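Local coordinates for protein nucleoporin NUP170 (Chaetomium thermophilum, PDB 5HAX) that is a nucleoporin that probably serves as a scaffold component of the nuclear pore complex, built from a beta-propeller followed by a helical region, at residues 89-94 / 106-111; 347-352 / 368-373. All coordinates share one frame; numbering follows the deposited sequence.

Interaction 1. Residues 89-94 / 106-111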
# COMPACT_ATOMS: atom_id res chain seq x y z
N ASP A 89 15.06 -24.40 17.54
CA ASP A 89 16.16 -25.27 17.12
C ASP A 89 15.93 -25.75 15.69
O ASP A 89 15.97 -24.95 14.75
CB ASP A 89 16.30 -26.44 18.09
CG ASP A 89 16.68 -26.00 19.49
OD1 ASP A 89 17.50 -25.06 19.62
OD2 ASP A 89 16.15 -26.57 20.46
N SER A 90 15.68 -27.05 15.50
CA SER A 90 15.48 -27.63 14.18
C SER A 90 14.00 -27.81 13.82
O SER A 90 13.69 -28.52 12.86
CB SER A 90 16.19 -28.98 14.08
OG SER A 90 15.71 -29.88 15.06
N SER A 91 13.09 -27.18 14.57
CA SER A 91 11.66 -27.35 14.36
C SER A 91 11.01 -26.02 14.02
O SER A 91 11.42 -24.97 14.52
CB SER A 91 11.00 -27.96 15.61
OG SER A 91 11.43 -29.29 15.82
N LEU A 92 9.98 -26.08 13.17
CA LEU A 92 9.28 -24.90 12.69
C LEU A 92 7.78 -25.06 12.88
O LEU A 92 7.23 -26.14 12.63
CB LEU A 92 9.58 -24.65 11.21
CG LEU A 92 8.83 -23.50 10.54
CD1 LEU A 92 9.16 -22.18 11.22
CD2 LEU A 92 9.16 -23.45 9.06
N PHE A 93 7.11 -23.98 13.29
CA PHE A 93 5.67 -24.00 13.56
C PHE A 93 5.03 -22.76 12.98
O PHE A 93 5.42 -21.64 13.31
CB PHE A 93 5.40 -24.09 15.07
CG PHE A 93 5.94 -25.34 15.70
CD1 PHE A 93 5.23 -26.52 15.66
CD2 PHE A 93 7.18 -25.33 16.34
CE1 PHE A 93 5.73 -27.67 16.24
CE2 PHE A 93 7.68 -26.47 16.92
CZ PHE A 93 6.95 -27.65 16.87
N LEU A 94 4.03 -22.96 12.11
CA LEU A 94 3.26 -21.89 11.50
C LEU A 94 1.85 -21.88 12.07
O LEU A 94 1.34 -22.92 12.52
CB LEU A 94 3.18 -22.06 9.98
CG LEU A 94 4.46 -21.96 9.14
CD1 LEU A 94 5.42 -23.10 9.41
CD2 LEU A 94 4.09 -21.93 7.66
N GLY A 106 3.03 -27.92 12.13
CA GLY A 106 4.39 -28.27 12.52
C GLY A 106 5.17 -28.88 11.36
O GLY A 106 4.63 -29.66 10.57
N TYR A 107 6.45 -28.51 11.27
CA TYR A 107 7.37 -29.08 10.29
C TYR A 107 8.70 -29.30 10.99
O TYR A 107 9.38 -28.33 11.35
CB TYR A 107 7.53 -28.17 9.07
CG TYR A 107 8.62 -28.63 8.13
CD1 TYR A 107 9.88 -28.07 8.18
CD2 TYR A 107 8.38 -29.64 7.20
CE1 TYR A 107 10.89 -28.49 7.33
CE2 TYR A 107 9.38 -30.06 6.35
CZ TYR A 107 10.63 -29.48 6.41
OH TYR A 107 11.62 -29.90 5.56
N GLU A 108 9.08 -30.57 11.17
CA GLU A 108 10.24 -30.93 11.97
C GLU A 108 11.18 -31.88 11.22
O GLU A 108 11.98 -32.57 11.86
CB GLU A 108 9.80 -31.55 13.29
CG GLU A 108 8.61 -30.82 13.92
CD GLU A 108 8.30 -31.29 15.33
OE1 GLU A 108 9.23 -31.74 16.03
OE2 GLU A 108 7.12 -31.21 15.73
N GLU A 109 11.11 -31.91 9.89
CA GLU A 109 12.01 -32.76 9.12
C GLU A 109 13.45 -32.30 9.24
O GLU A 109 14.37 -33.13 9.17
CB GLU A 109 11.60 -32.78 7.65
CG GLU A 109 10.17 -33.21 7.39
CD GLU A 109 9.86 -34.58 7.97
OE1 GLU A 109 9.05 -34.65 8.92
OE2 GLU A 109 10.41 -35.58 7.46
N ALA A 110 13.67 -31.00 9.43
CA ALA A 110 15.02 -30.46 9.43
C ALA A 110 15.87 -31.11 10.52
O ALA A 110 15.39 -31.44 11.61
CB ALA A 110 14.98 -28.94 9.64
N THR A 111 17.15 -31.27 10.21
CA THR A 111 18.10 -31.92 11.10
C THR A 111 18.94 -30.94 11.91
O THR A 111 19.40 -31.30 13.00
CB THR A 111 19.03 -32.84 10.29
OG1 THR A 111 20.10 -33.31 11.13
CG2 THR A 111 19.62 -32.12 9.08
O HOH W 1 13.86 -31.21 13.61
O HOH W 2 12.07 -28.78 10.56
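CG of Phe93 (chi1 -62°) and OG of Ser91 (chi1 -67°) both lie beside the backbone N and so reach the same side of a beta hairpin, where Glu108 meets both. The hairpin pairs strand 91-96 with strand 105-107, the outermost strand, within this chain, of a four-stranded antiparallel sheet that forms a blade in the beta-propeller-like region. Gly106 makes backbone hydrogen bonds to the chain of another protein, where an apolar side chain also packs on Tyr107. Leu92 and Tyr107 make the hairpin's hydrogen-bonded pair: Tyr107 N donates to Leu92 O at 2.8 Å, nearly along the C=O axis, and Leu92 N reaches Tyr107 O from above the carbonyl plane at 3.0 Å. The side chains of this pair leave by the other face; there Leu92 packs on Val137 and Tyr107 on Ile144 and Leu146 of the next blade. In the non-hydrogen-bonded pair, Phe93 CD1 rests 3.7 Å from Gly106 CA, while His65 stacks on the ring.

Glu108 runs extended beyond CG, and its carboxylate, turned 64° from the Phe93 ring, crosses it obliquely with OE2 3.7 Å from CZ. OE1 accepts a weak hydrogen bond from Ser91 OG at 3.3 Å and has a weak, long ion pair to a basic side chain of that other protein. An alanine here would probably leave Ser91 OG without this acceptor and Phe93 less well covered.

Beyond the Leu92-Tyr107 pair direct backbone hydrogen bonding gives way to water: one molecule bridges Ser90 and Ala110; a second donates to Ser90 O and Tyr107 O and accepts from Ala110 N at 3.0 Å.

Interaction 2. Residues 347-352 / 368-373; sequences VKFPPR and SQLDKT
Charge pairing, ring packing and bridging water share the work where the two ends of one long connection in the beta-propeller-like region, between strands 341-348 and 380-386, come together. The charged part is a side-on, two-nitrogen grip of a carboxylate by a guanidinium. Arg352 NE donates to Asp371 OD2 at 2.5 Å and Arg352 NH2 to Asp371 OD1 at 2.9 Å, each bond almost straight at 173° and each using the syn lone pair of its oxygen. A bend at chi3 (-76°) turns the arginine head so that the two flat groups lie within 17° of coplanar. Asp371 OD1 also takes a weak hydrogen bond from Thr373 N, which may help to fix the rotation of the carboxylate.

The apolar part centres on Phe349, whose ring is sandwiched. Lys372 CB forms a CH-pi contact over the middle of one face, 3.8 Å from the centroid, and Val347 CG1 covers the opposite face. From CB the extended lysine chain carries NZ away to the carbonyl of Ser283. Leu370 CD1 adds a looser apolar contact at Phe349 CD2, and Ala34 of strand 33-35 touches both Phe349 and Leu370.

Water joins the two segments. One molecule bridges Pro350 O and Asp371 O; the other donates to Pro350 O and, at 3.1 Å, to Asp371 OD2.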
# COMPACT_ATOMS: atom_id res chain seq x y z
N VAL A 347 16.77 14.72 3.32
CA VAL A 347 16.72 14.17 4.68
C VAL A 347 15.45 14.67 5.36
O VAL A 347 15.18 15.87 5.39
CB VAL A 347 17.95 14.58 5.51
CG1 VAL A 347 17.86 13.99 6.91
CG2 VAL A 347 19.23 14.16 4.82
N LYS A 348 14.67 13.73 5.91
CA LYS A 348 13.57 14.06 6.81
C LYS A 348 14.05 13.84 8.24
O LYS A 348 14.30 12.70 8.65
CB LYS A 348 12.33 13.21 6.50
CG LYS A 348 11.08 13.66 7.26
CD LYS A 348 10.60 15.05 6.80
CE LYS A 348 9.62 15.68 7.77
NZ LYS A 348 8.21 15.24 7.55
N PHE A 349 14.19 14.93 8.99
CA PHE A 349 14.66 14.85 10.36
C PHE A 349 13.53 14.47 11.31
O PHE A 349 12.35 14.62 10.98
CB PHE A 349 15.27 16.18 10.78
CG PHE A 349 16.63 16.45 10.18
CD1 PHE A 349 17.77 15.88 10.72
CD2 PHE A 349 16.76 17.26 9.06
CE1 PHE A 349 19.01 16.12 10.17
CE2 PHE A 349 18.00 17.51 8.51
CZ PHE A 349 19.13 16.94 9.06
N PRO A 350 13.87 13.98 12.50
CA PRO A 350 12.85 13.44 13.41
C PRO A 350 11.92 14.52 13.94
O PRO A 350 12.29 15.70 13.99
CB PRO A 350 13.67 12.83 14.55
CG PRO A 350 15.05 12.68 14.03
CD PRO A 350 15.23 13.76 13.01
N PRO A 351 10.73 14.14 14.39
CA PRO A 351 9.87 15.08 15.12
C PRO A 351 10.45 15.37 16.50
O PRO A 351 11.37 14.70 16.96
CB PRO A 351 8.54 14.34 15.22
CG PRO A 351 8.97 12.90 15.32
CD PRO A 351 10.19 12.77 14.43
N ARG A 352 9.89 16.37 17.16
CA ARG A 352 10.35 16.79 18.48
C ARG A 352 9.46 16.31 19.62
O ARG A 352 9.96 15.98 20.70
CB ARG A 352 10.47 18.31 18.54
CG ARG A 352 11.15 18.82 19.81
CD ARG A 352 11.83 20.16 19.58
NE ARG A 352 13.09 20.03 18.85
CZ ARG A 352 14.28 19.84 19.41
NH1 ARG A 352 14.40 19.77 20.73
NH2 ARG A 352 15.36 19.73 18.64
N SER A 368 9.50 27.73 13.09
CA SER A 368 9.38 27.49 11.65
C SER A 368 10.72 27.13 11.02
O SER A 368 10.80 26.86 9.82
CB SER A 368 8.78 28.71 10.96
OG SER A 368 9.56 29.87 11.19
N GLN A 369 11.78 27.15 11.83
CA GLN A 369 13.10 26.78 11.35
C GLN A 369 13.19 25.26 11.18
O GLN A 369 12.41 24.49 11.74
CB GLN A 369 14.18 27.25 12.31
CG GLN A 369 14.28 28.77 12.44
CD GLN A 369 14.68 29.43 11.14
OE1 GLN A 369 15.43 28.87 10.34
NE2 GLN A 369 14.16 30.64 10.91
N LEU A 370 14.17 24.83 10.38
CA LEU A 370 14.46 23.41 10.26
C LEU A 370 14.94 22.86 11.59
O LEU A 370 15.94 23.33 12.14
CB LEU A 370 15.51 23.18 9.17
CG LEU A 370 15.90 21.72 8.94
CD1 LEU A 370 14.73 20.92 8.38
CD2 LEU A 370 17.11 21.62 8.01
N ASP A 371 14.22 21.87 12.12
CA ASP A 371 14.62 21.19 13.35
C ASP A 371 15.48 19.99 12.97
O ASP A 371 14.98 18.97 12.50
CB ASP A 371 13.39 20.76 14.15
CG ASP A 371 13.75 20.26 15.54
OD1 ASP A 371 14.95 20.06 15.82
OD2 ASP A 371 12.82 20.05 16.34
N LYS A 372 16.79 20.12 13.20
CA LYS A 372 17.77 19.10 12.82
C LYS A 372 18.49 18.52 14.03
O LYS A 372 19.58 17.95 13.87
CB LYS A 372 18.78 19.70 11.83
CG LYS A 372 19.57 20.87 12.41
CD LYS A 372 20.45 21.53 11.37
CE LYS A 372 21.35 22.59 12.00
NZ LYS A 372 22.30 23.16 11.02
N THR A 373 17.92 18.65 15.23
CA THR A 373 18.60 18.24 16.46
C THR A 373 17.72 17.41 17.39
O THR A 373 18.14 17.11 18.52
CB THR A 373 19.12 19.46 17.22
OG1 THR A 373 18.05 20.38 17.45
CG2 THR A 373 20.23 20.15 16.44
O HOH W 3 14.93 17.00 14.28
O HOH W 4 11.11 18.28 14.52

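Overall arrangement
Followed from the N terminus, the chain reaches interaction 1 first, closing the short connection of a hairpin with 11 residues between its segments. Some 235 residues later interaction 2 closes a longer excursion, with no helix or strand in the 15 intervening residues, several of them not modelled. The two neither nest nor cross: they stand in series, with centres 47 Å apart and nearest atoms about 35 Å apart. Both fall within the same Nup133 N-terminal-like range. Residues 89-94 and 106-111 pair the last two strands of one four-stranded sheet, beside which the chain of another protein binds, whereas 347-352 and 368-373 fasten the link between the sheets containing strands 341-348 and 380-386.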